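Local coordinates for VirX1 (Cyanophage Syn10, PDB 6QGM), which is a viral halogenase, probably flavin-dependent, that iodinates diverse substrates, at residues V45-L57 and E355-E367. Sequence-based numbering, arbitrary orientation.
Sequences VGESTLGHFNKFL and ESTGLLTTHENIE
His-363 meets Phe-53 and His-52 where helix 360-367 passes helix 52-57, an oblique helix pair inside the Rossmann-type fold of the flavin-dependent halogenases. The two axes come within 10.2 Å and cross at 46°. With chi1 at 46°, the histidine's CG sits between the backbone N and the carbonyl carbon, which sends the ring across to the opposite helix. There its ND1 lies in the plane of the Phe-53 ring, at the edge, 3.9 Å from CD1. The ring's other nitrogen, NE2, is 3.6 Å from His-52 CB, while the carbonyl O of Leu-359 stands over the centre of one imidazole face.

This is the close-packed part. Thr-49 CG2 sits over the centre of one Phe-53 face, and Leu-359 CD1 approaches the ring obliquely, 3.7 Å from CE1. Further along the two helices, Phe-56 brings CE1 to 4.3 Å from Ile-366 CG2, and both side chains also rest on Met-18 of helix 14-26. Ile-366 lies near, without touching, a glycine-rich turn of Rossmann type that would be expected to bind the flavin nucleotide. Leu-50 lies over the carbonyls of Glu-355 and Ser-356, and its CD1 reaches Leu-360 CD1, at the start of the helix, at 4.0 Å.

Toward strand 46-48 the contact becomes polar: the hydroxyls of Ser-48 and Ser-356 share a hydrogen bond, OG to OG, of 2.9 Å. Lys-76 reaches both Ser-356 OG and Thr-49 O, thereby tying the two segments together a second time.

The side carrying His-52, Lys-55 and Glu-367 is looser, and these three are partly exposed. Buried Leu-360 joins it to the core, its CD1 off-centre over one His-52 face. Lys-55, which also packs on Val-482 of a neighbouring subunit, crosses Glu-367 at about a right angle, its CD against OE1, in a salt bridge whose hydrogen bond, Lys-55 NZ to Glu-367 OE2 at 3.5 Å, is weak.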
loop_
_atom_site.group_PDB
_atom_site.type_symbol
_atom_site.label_atom_id
_atom_site.label_comp_id
_atom_site.label_asym_id
_atom_site.label_seq_id
_atom_site.Cartn_x
_atom_site.Cartn_y
_atom_site.Cartn_z
ATOM N N VAL B 45 16.486 4.916 -39.213
ATOM C CA VAL B 45 15.095 4.359 -39.107
ATOM C C VAL B 45 14.266 5.198 -38.107
ATOM O O VAL B 45 14.812 5.653 -37.058
ATOM C CB VAL B 45 15.083 2.843 -38.798
ATOM C CG1 VAL B 45 16.477 2.217 -38.798
ATOM C CG2 VAL B 45 14.326 2.447 -37.539
ATOM N N GLY B 46 13.020 5.467 -38.485
ATOM C CA GLY B 46 12.159 6.414 -37.766
ATOM C C GLY B 46 11.695 5.836 -36.446
ATOM O O GLY B 46 11.422 4.652 -36.400
ATOM N N GLU B 47 11.565 6.672 -35.415
ATOM C CA GLU B 47 11.003 6.297 -34.091
ATOM C C GLU B 47 10.263 7.492 -33.478
ATOM O O GLU B 47 10.769 8.618 -33.612
ATOM C CB GLU B 47 12.153 5.903 -33.180
ATOM C CG GLU B 47 11.777 4.916 -32.106
ATOM C CD GLU B 47 12.961 4.558 -31.236
ATOM O OE1 GLU B 47 14.095 4.930 -31.621
ATOM O OE2 GLU B 47 12.753 3.915 -30.178
ATOM N N SER B 48 9.158 7.245 -32.782
ATOM C CA SER B 48 8.368 8.277 -32.056
ATOM C C SER B 48 8.791 8.287 -30.583
ATOM O O SER B 48 9.290 7.256 -30.088
ATOM C CB SER B 48 6.862 8.102 -32.241
ATOM O OG SER B 48 6.384 6.941 -31.621
ATOM N N THR B 49 8.639 9.439 -29.935
ATOM C CA THR B 49 9.088 9.724 -28.554
ATOM C C THR B 49 7.855 9.952 -27.680
ATOM O O THR B 49 6.740 10.027 -28.218
ATOM C CB THR B 49 10.034 10.932 -28.552
ATOM O OG1 THR B 49 9.275 12.091 -28.921
ATOM C CG2 THR B 49 11.223 10.777 -29.486
ATOM N N LEU B 50 8.068 10.049 -26.372
ATOM C CA LEU B 50 7.045 10.432 -25.365
ATOM C C LEU B 50 7.251 11.899 -24.985
ATOM O O LEU B 50 8.233 12.524 -25.492
ATOM C CB LEU B 50 7.268 9.553 -24.128
ATOM C CG LEU B 50 7.043 8.063 -24.328
ATOM C CD1 LEU B 50 7.798 7.261 -23.275
ATOM C CD2 LEU B 50 5.555 7.774 -24.322
ATOM N N GLY B 51 6.366 12.413 -24.113
ATOM C CA GLY B 51 6.585 13.662 -23.360
ATOM C C GLY B 51 7.928 13.665 -22.654
ATOM O O GLY B 51 8.623 14.681 -22.748
ATOM N N HIS B 52 8.282 12.558 -22.005
ATOM C CA HIS B 52 9.549 12.324 -21.253
ATOM C C HIS B 52 10.740 12.925 -22.021
ATOM O O HIS B 52 11.641 13.503 -21.389
ATOM C CB HIS B 52 9.775 10.800 -21.035
ATOM C CG HIS B 52 9.303 10.187 -19.742
ATOM N ND1 HIS B 52 7.955 9.929 -19.469
ATOM C CD2 HIS B 52 10.000 9.725 -18.675
ATOM C CE1 HIS B 52 7.848 9.387 -18.269
ATOM N NE2 HIS B 52 9.094 9.256 -17.756
ATOM N N PHE B 53 10.741 12.768 -23.349
ATOM C CA PHE B 53 11.815 13.208 -24.286
ATOM C C PHE B 53 12.058 14.712 -24.172
ATOM O O PHE B 53 13.210 15.146 -24.372
ATOM C CB PHE B 53 11.430 12.846 -25.716
ATOM C CG PHE B 53 12.538 12.949 -26.737
ATOM C CD1 PHE B 53 13.668 12.156 -26.652
ATOM C CD2 PHE B 53 12.433 13.810 -27.813
ATOM C CE1 PHE B 53 14.669 12.232 -27.607
ATOM C CE2 PHE B 53 13.440 13.899 -28.757
ATOM C CZ PHE B 53 14.555 13.105 -28.656
ATOM N N ASN B 54 11.004 15.485 -23.876
ATOM C CA ASN B 54 11.084 16.960 -23.730
ATOM C C ASN B 54 12.047 17.293 -22.574
ATOM O O ASN B 54 12.853 18.249 -22.735
ATOM C CB ASN B 54 9.701 17.597 -23.592
ATOM C CG ASN B 54 8.871 17.577 -24.851
ATOM O OD1 ASN B 54 9.111 18.370 -25.765
ATOM N ND2 ASN B 54 7.880 16.700 -24.901
ATOM N N LYS B 55 11.999 16.538 -21.468
ATOM C CA LYS B 55 12.893 16.741 -20.298
ATOM C C LYS B 55 14.351 16.574 -20.747
ATOM O O LYS B 55 15.190 17.404 -20.344
ATOM C CB LYS B 55 12.600 15.720 -19.190
ATOM C CG LYS B 55 13.356 15.884 -17.883
ATOM C CD LYS B 55 13.585 14.568 -17.180
ATOM C CE LYS B 55 13.963 14.799 -15.740
ATOM N NZ LYS B 55 13.617 13.631 -14.897
ATOM N N PHE B 56 14.637 15.530 -21.532
ATOM C CA PHE B 56 15.984 15.246 -22.081
ATOM C C PHE B 56 16.419 16.455 -22.914
ATOM O O PHE B 56 17.512 17.014 -22.667
ATOM C CB PHE B 56 15.987 13.936 -22.881
ATOM C CG PHE B 56 17.331 13.558 -23.443
ATOM C CD1 PHE B 56 18.246 12.865 -22.670
ATOM C CD2 PHE B 56 17.698 13.931 -24.732
ATOM C CE1 PHE B 56 19.508 12.572 -23.166
ATOM C CE2 PHE B 56 18.950 13.613 -25.234
ATOM C CZ PHE B 56 19.852 12.935 -24.448
ATOM N N LEU B 57 15.581 16.872 -23.863
ATOM C CA LEU B 57 15.896 18.010 -24.769
ATOM C C LEU B 57 16.174 19.272 -23.940
ATOM O O LEU B 57 17.173 19.966 -24.231
ATOM C CB LEU B 57 14.727 18.206 -25.737
ATOM C CG LEU B 57 14.592 17.127 -26.809
ATOM C CD1 LEU B 57 13.226 17.218 -27.477
ATOM C CD2 LEU B 57 15.736 17.232 -27.816
ATOM N N GLU B 355 3.253 2.097 -27.196
ATOM C CA GLU B 355 3.114 3.330 -26.392
ATOM C C GLU B 355 4.369 4.193 -26.592
ATOM O O GLU B 355 4.722 4.958 -25.689
ATOM C CB GLU B 355 2.816 2.951 -24.940
ATOM C CG GLU B 355 1.346 2.693 -24.684
ATOM C CD GLU B 355 0.420 3.887 -24.908
ATOM O OE1 GLU B 355 0.879 5.037 -24.663
ATOM O OE2 GLU B 355 -0.753 3.677 -25.337
ATOM N N SER B 356 4.964 4.121 -27.777
ATOM C CA SER B 356 6.088 4.973 -28.240
ATOM C C SER B 356 7.151 4.998 -27.156
ATOM O O SER B 356 7.641 6.081 -26.806
ATOM C CB SER B 356 5.605 6.356 -28.570
ATOM O OG SER B 356 4.533 6.300 -29.505
ATOM N N THR B 357 7.475 3.819 -26.657
ATOM C CA THR B 357 8.272 3.588 -25.427
ATOM C C THR B 357 9.721 3.236 -25.843
ATOM O O THR B 357 10.586 3.191 -24.954
ATOM C CB THR B 357 7.458 2.644 -24.524
ATOM O OG1 THR B 357 8.128 2.401 -23.295
ATOM C CG2 THR B 357 7.072 1.336 -25.183
ATOM N N GLY B 358 9.976 3.101 -27.153
ATOM C CA GLY B 358 11.304 2.875 -27.762
ATOM C C GLY B 358 12.450 3.482 -26.963
ATOM O O GLY B 358 13.273 2.738 -26.460
ATOM N N LEU B 359 12.496 4.800 -26.832
ATOM C CA LEU B 359 13.629 5.545 -26.213
ATOM C C LEU B 359 13.525 5.564 -24.684
ATOM O O LEU B 359 14.458 6.137 -24.063
ATOM C CB LEU B 359 13.657 6.988 -26.747
ATOM C CG LEU B 359 14.258 7.183 -28.141
ATOM C CD1 LEU B 359 14.592 8.652 -28.373
ATOM C CD2 LEU B 359 15.504 6.333 -28.347
ATOM N N LEU B 360 12.487 4.979 -24.074
ATOM C CA LEU B 360 12.239 5.089 -22.602
ATOM C C LEU B 360 13.404 4.451 -21.839
ATOM O O LEU B 360 14.044 5.109 -21.016
ATOM C CB LEU B 360 10.930 4.385 -22.233
ATOM C CG LEU B 360 10.583 4.428 -20.747
ATOM C CD1 LEU B 360 10.128 5.831 -20.350
ATOM C CD2 LEU B 360 9.507 3.398 -20.423
ATOM N N THR B 361 13.615 3.170 -22.113
ATOM C CA THR B 361 14.754 2.349 -21.631
ATOM C C THR B 361 16.052 3.179 -21.695
ATOM O O THR B 361 16.965 2.890 -20.898
ATOM C CB THR B 361 14.761 1.020 -22.403
ATOM O OG1 THR B 361 15.847 0.234 -21.920
ATOM C CG2 THR B 361 14.873 1.191 -23.906
ATOM N N THR B 362 16.141 4.173 -22.593
ATOM C CA THR B 362 17.372 4.970 -22.860
ATOM C C THR B 362 17.423 6.233 -21.982
ATOM O O THR B 362 18.343 6.278 -21.139
ATOM C CB THR B 362 17.531 5.296 -24.350
ATOM O OG1 THR B 362 17.384 4.070 -25.068
ATOM C CG2 THR B 362 18.855 5.951 -24.685
ATOM N N HIS B 363 16.532 7.223 -22.167
ATOM C CA HIS B 363 16.672 8.559 -21.506
ATOM C C HIS B 363 16.430 8.429 -19.998
ATOM O O HIS B 363 17.068 9.190 -19.257
ATOM C CB HIS B 363 15.832 9.695 -22.133
ATOM C CG HIS B 363 14.411 9.362 -22.442
ATOM N ND1 HIS B 363 13.844 9.649 -23.668
ATOM C CD2 HIS B 363 13.455 8.734 -21.726
ATOM C CE1 HIS B 363 12.596 9.227 -23.689
ATOM N NE2 HIS B 363 12.335 8.662 -22.508
ATOM N N GLU B 364 15.581 7.494 -19.555
ATOM C CA GLU B 364 15.347 7.212 -18.121
ATOM C C GLU B 364 16.667 6.774 -17.485
ATOM O O GLU B 364 17.080 7.390 -16.486
ATOM C CB GLU B 364 14.238 6.169 -17.952
ATOM C CG GLU B 364 14.118 5.594 -16.550
ATOM C CD GLU B 364 13.508 6.499 -15.496
ATOM O OE1 GLU B 364 13.035 7.636 -15.828
ATOM O OE2 GLU B 364 13.496 6.064 -14.339
ATOM N N ASN B 365 17.319 5.760 -18.042
ATOM C CA ASN B 365 18.605 5.236 -17.505
ATOM C C ASN B 365 19.682 6.327 -17.582
ATOM O O ASN B 365 20.490 6.404 -16.646
ATOM C CB ASN B 365 19.021 3.929 -18.178
ATOM C CG ASN B 365 18.234 2.752 -17.631
ATOM O OD1 ASN B 365 17.253 2.949 -16.915
ATOM N ND2 ASN B 365 18.651 1.537 -17.955
ATOM N N ILE B 366 19.686 7.155 -18.630
ATOM C CA ILE B 366 20.685 8.250 -18.789
ATOM C C ILE B 366 20.480 9.253 -17.652
ATOM O O ILE B 366 21.471 9.573 -16.974
ATOM C CB ILE B 366 20.610 8.911 -20.179
ATOM C CG1 ILE B 366 21.075 7.955 -21.285
ATOM C CG2 ILE B 366 21.409 10.208 -20.189
ATOM C CD1 ILE B 366 20.827 8.439 -22.688
ATOM N N GLU B 367 19.240 9.707 -17.442
ATOM C CA GLU B 367 18.894 10.724 -16.407
ATOM C C GLU B 367 19.184 10.167 -15.009
ATOM O O GLU B 367 19.723 10.928 -14.189
ATOM C CB GLU B 367 17.490 11.279 -16.601
ATOM C CG GLU B 367 16.333 10.353 -16.355
ATOM C CD GLU B 367 14.983 10.881 -16.853
ATOM O OE1 GLU B 367 14.966 11.714 -17.814
ATOM O OE2 GLU B 367 13.930 10.442 -16.286
#